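Local coordinates for protein putative oxygenase (PDB 4XAA) that probably acts as a metal- and 2-oxoglutarate-dependent oxygenase in orthosomycin biosynthesis, built on a double-stranded beta helix, at residues A21-V26 / A93-A98; E40-R45 / H73-Q78. All coordinates share one frame; numbering follows the deposited sequence.

How the interactions relate
Interactions 1 and 2 lie near the two ends of the larger antiparallel sheet of a double-stranded beta helix, their centres 23 Å apart and their nearest atoms about 13 Å apart. Interaction 1 joins edge strand 20-25, at one end of the sheet, to helix 90-100. Interaction 2 joins helix 29-47 to the loop that follows strand 68-72, which is next to the last strand at the other end of the sheet. Along the chain the order is 21-26, 40-45, 73-78, 93-98, so both segments of interaction 2 fall between those of interaction 1. Interaction 1 sets a helix against an edge strand and interaction 2 sets a helix against a loop; the nickel ligands His125, Asp127 and His196 lie in neither contact.

Interaction 1: residues A21-V26 / A93-A98; sequences ANAGPV and AQLAAA
Leu95 meets Val26 and Ala23 through methyl groups, and the flat group of the strand segment, the amide of Asn22, stands apart from that touch. Backbone N of Gly24 approaches Asn22 OD1 from above the carbonyl plane, 35° out of it, at 2.8 Å, which makes an Asx turn. At the nitrogen end of the amide, ND2 bonds to the carboxylate of Asp186, so both ends of the group are tied down. Across the contact, Leu95 CD2 lies 3.7 Å from Val26 CG2, the two branched side chains running obliquely to each other. The same CD2 reaches Ala23 CB more loosely, at 4.3 Å, so one methyl spans both apolar partners. This joins the end of edge strand 20-25 of the double-stranded beta helix, and the loop residue Val26 just beyond it, to helix 90-100. Val26 has CG1 anti to its own nitrogen (chi1 172°), which places CG2 beside that nitrogen and within touch of Leu95. Leu95 turns its CG opposite the backbone N (chi1 -177°) and carries its methyls out from the helix. Val187 of the neighbouring strand touches both Val26 and Leu95, while Leu139 adds to the apolar surroundings of Leu95.

Interaction 2: residues E40-R45 / H73-Q78; sequences ERLITR and HNLEKQ
Leu42, on helix 29-47, and Leu75, in the loop after strand 68-72, meet methyl to methyl at the flank of the larger sheet of the double-stranded beta helix. This is the tight part of the contact: Leu42 CD1 is 3.5 Å from Leu75 CD1, and the side chains run at a slant to one another. Leu75 leaves its short 3-10 turn with CG anti to the backbone N (chi1 -174°), which swings its end closer to the helix than the start of the side chain suggests. Tyr109, Leu111 and Ile210 of the sheet pack against Leu75. Trp80 touches Leu42 and donates its NE1 to the backbone O of Leu75, so it links the helix and the loop.

Beside this, the packing is looser. Leu42 CD2 and Gln78 CB are 4.1 Å apart, with the two side chains at about a right angle. Gln78 meets the helix through its aliphatic root, and its chain bends at chi2 (-60°) to carry the amide back over its own loop. Farther out, Lys77 is exposed and pairs with its neighbour, NZ to Glu76 OE2 at 3.1 Å; both residues also touch a crystal neighbour, which may influence the pairing. The Gln78 amide is gripped twice, NE2 bonding to Asp55 OD2 and also to Asn74 O at 3.1 Å. Asn74 O receives a second bond from Lys77 N at 3.0 Å, and the two donors arrive from opposite faces of its carbonyl plane, Gln78 NE2 lying 58° out of it.

Interaction 1: residues A21-V26 / A93-A98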
loop_
_atom_site.group_PDB
_atom_site.type_symbol
_atom_site.label_atom_id
_atom_site.label_comp_id
_atom_site.label_asym_id
_atom_site.label_seq_id
_atom_site.Cartn_x
_atom_site.Cartn_y
_atom_site.Cartn_z
ATOM N N ALA A 21 3.766 9.353 -4.260
ATOM C CA ALA A 21 3.239 10.595 -3.681
ATOM C C ALA A 21 2.021 10.379 -2.787
ATOM O O ALA A 21 1.179 9.533 -3.061
ATOM C CB ALA A 21 2.900 11.581 -4.773
ATOM N N ASN A 22 1.934 11.150 -1.709
ATOM C CA ASN A 22 0.703 11.208 -0.931
ATOM C C ASN A 22 -0.257 12.174 -1.595
ATOM O O ASN A 22 0.021 13.362 -1.674
ATOM C CB ASN A 22 0.980 11.635 0.507
ATOM C CG ASN A 22 -0.242 11.528 1.393
ATOM O OD1 ASN A 22 -1.366 11.371 0.911
ATOM N ND2 ASN A 22 -0.028 11.611 2.699
ATOM N N ALA A 23 -1.382 11.659 -2.074
ATOM C CA ALA A 23 -2.366 12.473 -2.795
ATOM C C ALA A 23 -3.442 13.042 -1.874
ATOM O O ALA A 23 -4.333 13.754 -2.319
ATOM C CB ALA A 23 -3.028 11.654 -3.892
ATOM N N GLY A 24 -3.369 12.711 -0.593
ATOM C CA GLY A 24 -4.383 13.148 0.338
ATOM C C GLY A 24 -5.670 12.374 0.153
ATOM O O GLY A 24 -5.691 11.364 -0.533
ATOM N N PRO A 25 -6.745 12.845 0.790
ATOM C CA PRO A 25 -8.059 12.201 0.776
ATOM C C PRO A 25 -8.655 12.101 -0.622
ATOM O O PRO A 25 -8.449 12.967 -1.473
ATOM C CB PRO A 25 -8.908 13.106 1.667
ATOM C CG PRO A 25 -7.921 13.837 2.530
ATOM C CD PRO A 25 -6.727 14.043 1.650
ATOM N N VAL A 26 -9.393 11.021 -0.840
ATOM C CA VAL A 26 -9.973 10.709 -2.132
ATOM C C VAL A 26 -11.424 10.323 -1.921
ATOM O O VAL A 26 -12.312 10.769 -2.640
ATOM C CB VAL A 26 -9.238 9.557 -2.831
ATOM C CG1 VAL A 26 -9.982 9.134 -4.076
ATOM C CG2 VAL A 26 -7.821 9.961 -3.170
ATOM N N ALA A 93 -9.911 4.456 -9.232
ATOM C CA ALA A 93 -9.298 4.182 -10.525
ATOM C C ALA A 93 -9.076 5.479 -11.285
ATOM O O ALA A 93 -8.117 5.607 -12.036
ATOM C CB ALA A 93 -10.148 3.230 -11.325
ATOM N N GLN A 94 -9.956 6.450 -11.071
ATOM C CA GLN A 94 -9.778 7.774 -11.667
ATOM C C GLN A 94 -8.548 8.496 -11.097
ATOM O O GLN A 94 -7.803 9.138 -11.831
ATOM C CB GLN A 94 -11.051 8.614 -11.479
ATOM C CG GLN A 94 -12.214 8.162 -12.386
ATOM C CD GLN A 94 -13.571 8.707 -11.965
ATOM O OE1 GLN A 94 -13.695 9.425 -10.964
ATOM N NE2 GLN A 94 -14.602 8.353 -12.723
ATOM N N LEU A 95 -8.312 8.376 -9.797
ATOM C CA LEU A 95 -7.064 8.883 -9.238
ATOM C C LEU A 95 -5.839 8.232 -9.886
ATOM O O LEU A 95 -4.883 8.919 -10.262
ATOM C CB LEU A 95 -7.001 8.649 -7.732
ATOM C CG LEU A 95 -5.743 9.233 -7.093
ATOM C CD1 LEU A 95 -5.892 10.749 -6.988
ATOM C CD2 LEU A 95 -5.473 8.629 -5.729
ATOM N N ALA A 96 -5.870 6.904 -10.002
ATOM C CA ALA A 96 -4.751 6.163 -10.552
ATOM C C ALA A 96 -4.546 6.508 -12.019
ATOM O O ALA A 96 -3.420 6.713 -12.450
ATOM C CB ALA A 96 -4.963 4.669 -10.379
ATOM N N ALA A 97 -5.630 6.575 -12.787
ATOM C CA ALA A 97 -5.544 6.991 -14.185
ATOM C C ALA A 97 -4.939 8.399 -14.335
ATOM O O ALA A 97 -4.107 8.633 -15.215
ATOM C CB ALA A 97 -6.909 6.937 -14.827
ATOM N N ALA A 98 -5.347 9.335 -13.482
ATOM C CA ALA A 98 -4.751 10.667 -13.495
ATOM C C ALA A 98 -3.236 10.607 -13.237
ATOM O O ALA A 98 -2.439 11.124 -14.015
ATOM C CB ALA A 98 -5.426 11.561 -12.469
#

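Interaction 2: residues E40-R45 / H73-Q78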
loop_
_atom_site.group_PDB
_atom_site.type_symbol
_atom_site.label_atom_id
_atom_site.label_comp_id
_atom_site.label_asym_id
_atom_site.label_seq_id
_atom_site.Cartn_x
_atom_site.Cartn_y
_atom_site.Cartn_z
ATOM N N GLU A 40 -11.140 -4.417 9.869
ATOM C CA GLU A 40 -11.026 -4.962 11.212
ATOM C C GLU A 40 -11.804 -6.259 11.330
ATOM O O GLU A 40 -11.313 -7.227 11.915
ATOM C CB GLU A 40 -11.513 -3.956 12.253
ATOM C CG GLU A 40 -10.654 -2.704 12.343
ATOM C CD GLU A 40 -11.087 -1.788 13.479
ATOM O OE1 GLU A 40 -11.670 -2.312 14.456
ATOM O OE2 GLU A 40 -10.851 -0.556 13.396
ATOM N N ARG A 41 -13.003 -6.299 10.758
ATOM C CA ARG A 41 -13.775 -7.535 10.785
ATOM C C ARG A 41 -13.019 -8.692 10.122
ATOM O O ARG A 41 -13.136 -9.845 10.532
ATOM C CB ARG A 41 -15.125 -7.344 10.110
ATOM C CG ARG A 41 -16.025 -8.559 10.236
ATOM C CD ARG A 41 -17.479 -8.185 10.020
ATOM N NE ARG A 41 -17.827 -8.147 8.606
ATOM C CZ ARG A 41 -17.907 -7.034 7.888
ATOM N NH1 ARG A 41 -17.667 -5.862 8.460
ATOM N NH2 ARG A 41 -18.235 -7.101 6.599
ATOM N N LEU A 42 -12.234 -8.377 9.103
ATOM C CA LEU A 42 -11.433 -9.386 8.456
ATOM C C LEU A 42 -10.341 -9.845 9.404
ATOM O O LEU A 42 -10.045 -11.047 9.500
ATOM C CB LEU A 42 -10.824 -8.849 7.166
ATOM C CG LEU A 42 -11.784 -8.736 5.993
ATOM C CD1 LEU A 42 -11.077 -8.056 4.848
ATOM C CD2 LEU A 42 -12.277 -10.110 5.594
ATOM N N ILE A 43 -9.754 -8.878 10.108
ATOM C CA ILE A 43 -8.583 -9.140 10.922
ATOM C C ILE A 43 -8.959 -9.908 12.174
ATOM O O ILE A 43 -8.271 -10.846 12.549
ATOM C CB ILE A 43 -7.855 -7.850 11.304
ATOM C CG1 ILE A 43 -7.206 -7.214 10.075
ATOM C CG2 ILE A 43 -6.761 -8.125 12.303
ATOM C CD1 ILE A 43 -6.911 -5.730 10.257
ATOM N N THR A 44 -10.056 -9.528 12.814
ATOM C CA THR A 44 -10.448 -10.185 14.055
ATOM C C THR A 44 -10.773 -11.664 13.869
ATOM O O THR A 44 -10.727 -12.421 14.830
ATOM C CB THR A 44 -11.670 -9.517 14.711
ATOM O OG1 THR A 44 -12.823 -9.765 13.910
ATOM C CG2 THR A 44 -11.467 -8.031 14.863
ATOM N N ARG A 45 -11.111 -12.084 12.654
ATOM C CA ARG A 45 -11.376 -13.506 12.409
ATOM C C ARG A 45 -10.097 -14.307 12.573
ATOM O O ARG A 45 -10.091 -15.405 13.123
ATOM C CB ARG A 45 -11.959 -13.734 11.021
ATOM C CG ARG A 45 -13.387 -13.273 10.895
ATOM C CD ARG A 45 -13.812 -13.186 9.441
ATOM N NE ARG A 45 -15.178 -12.694 9.318
ATOM C CZ ARG A 45 -15.763 -12.385 8.166
ATOM N NH1 ARG A 45 -15.103 -12.504 7.021
ATOM N NH2 ARG A 45 -17.011 -11.953 8.160
ATOM N N HIS A 73 -4.593 -11.429 1.351
ATOM C CA HIS A 73 -4.370 -11.440 -0.086
ATOM C C HIS A 73 -5.703 -11.611 -0.760
ATOM O O HIS A 73 -6.669 -12.004 -0.110
ATOM C CB HIS A 73 -3.420 -12.571 -0.460
ATOM C CG HIS A 73 -2.693 -12.364 -1.749
ATOM N ND1 HIS A 73 -1.841 -11.299 -1.962
ATOM C CD2 HIS A 73 -2.663 -13.104 -2.883
ATOM C CE1 HIS A 73 -1.323 -11.388 -3.174
ATOM N NE2 HIS A 73 -1.805 -12.477 -3.753
ATOM N N ASN A 74 -5.763 -11.311 -2.050
ATOM C CA ASN A 74 -7.012 -11.409 -2.776
ATOM C C ASN A 74 -8.151 -10.728 -2.027
ATOM O O ASN A 74 -9.199 -11.324 -1.792
ATOM C CB ASN A 74 -7.340 -12.874 -3.031
ATOM C CG ASN A 74 -6.317 -13.543 -3.918
ATOM O OD1 ASN A 74 -5.996 -13.040 -4.996
ATOM N ND2 ASN A 74 -5.788 -14.678 -3.468
ATOM N N LEU A 75 -7.932 -9.482 -1.624
ATOM C CA LEU A 75 -8.875 -8.807 -0.743
ATOM C C LEU A 75 -10.280 -8.707 -1.348
ATOM O O LEU A 75 -11.271 -8.799 -0.630
ATOM C CB LEU A 75 -8.349 -7.416 -0.382
ATOM C CG LEU A 75 -9.120 -6.581 0.645
ATOM C CD1 LEU A 75 -9.188 -7.297 1.985
ATOM C CD2 LEU A 75 -8.481 -5.215 0.799
ATOM N N GLU A 76 -10.360 -8.549 -2.668
ATOM C CA GLU A 76 -11.649 -8.364 -3.335
ATOM C C GLU A 76 -12.476 -9.646 -3.389
ATOM O O GLU A 76 -13.647 -9.624 -3.761
ATOM C CB GLU A 76 -11.435 -7.820 -4.750
ATOM C CG GLU A 76 -11.102 -8.853 -5.822
ATOM C CD GLU A 76 -9.692 -9.403 -5.736
ATOM O OE1 GLU A 76 -9.015 -9.180 -4.710
ATOM O OE2 GLU A 76 -9.256 -10.067 -6.705
ATOM N N LYS A 77 -11.858 -10.760 -3.008
ATOM C CA LYS A 77 -12.530 -12.061 -3.012
ATOM C C LYS A 77 -13.019 -12.428 -1.630
ATOM O O LYS A 77 -13.685 -13.440 -1.458
ATOM C CB LYS A 77 -11.593 -13.168 -3.515
ATOM C CG LYS A 77 -11.778 -13.544 -4.946
ATOM C CD LYS A 77 -11.089 -12.597 -5.863
ATOM C CE LYS A 77 -11.096 -13.156 -7.282
ATOM N NZ LYS A 77 -11.072 -12.044 -8.284
ATOM N N GLN A 78 -12.664 -11.625 -0.636
ATOM C CA GLN A 78 -12.887 -12.039 0.734
ATOM C C GLN A 78 -14.318 -11.751 1.120
ATOM O O GLN A 78 -15.006 -10.976 0.468
ATOM C CB GLN A 78 -11.907 -11.344 1.681
ATOM C CG GLN A 78 -10.437 -11.592 1.353
ATOM C CD GLN A 78 -10.038 -13.073 1.403
ATOM O OE1 GLN A 78 -10.464 -13.816 2.284
ATOM N NE2 GLN A 78 -9.220 -13.498 0.446
#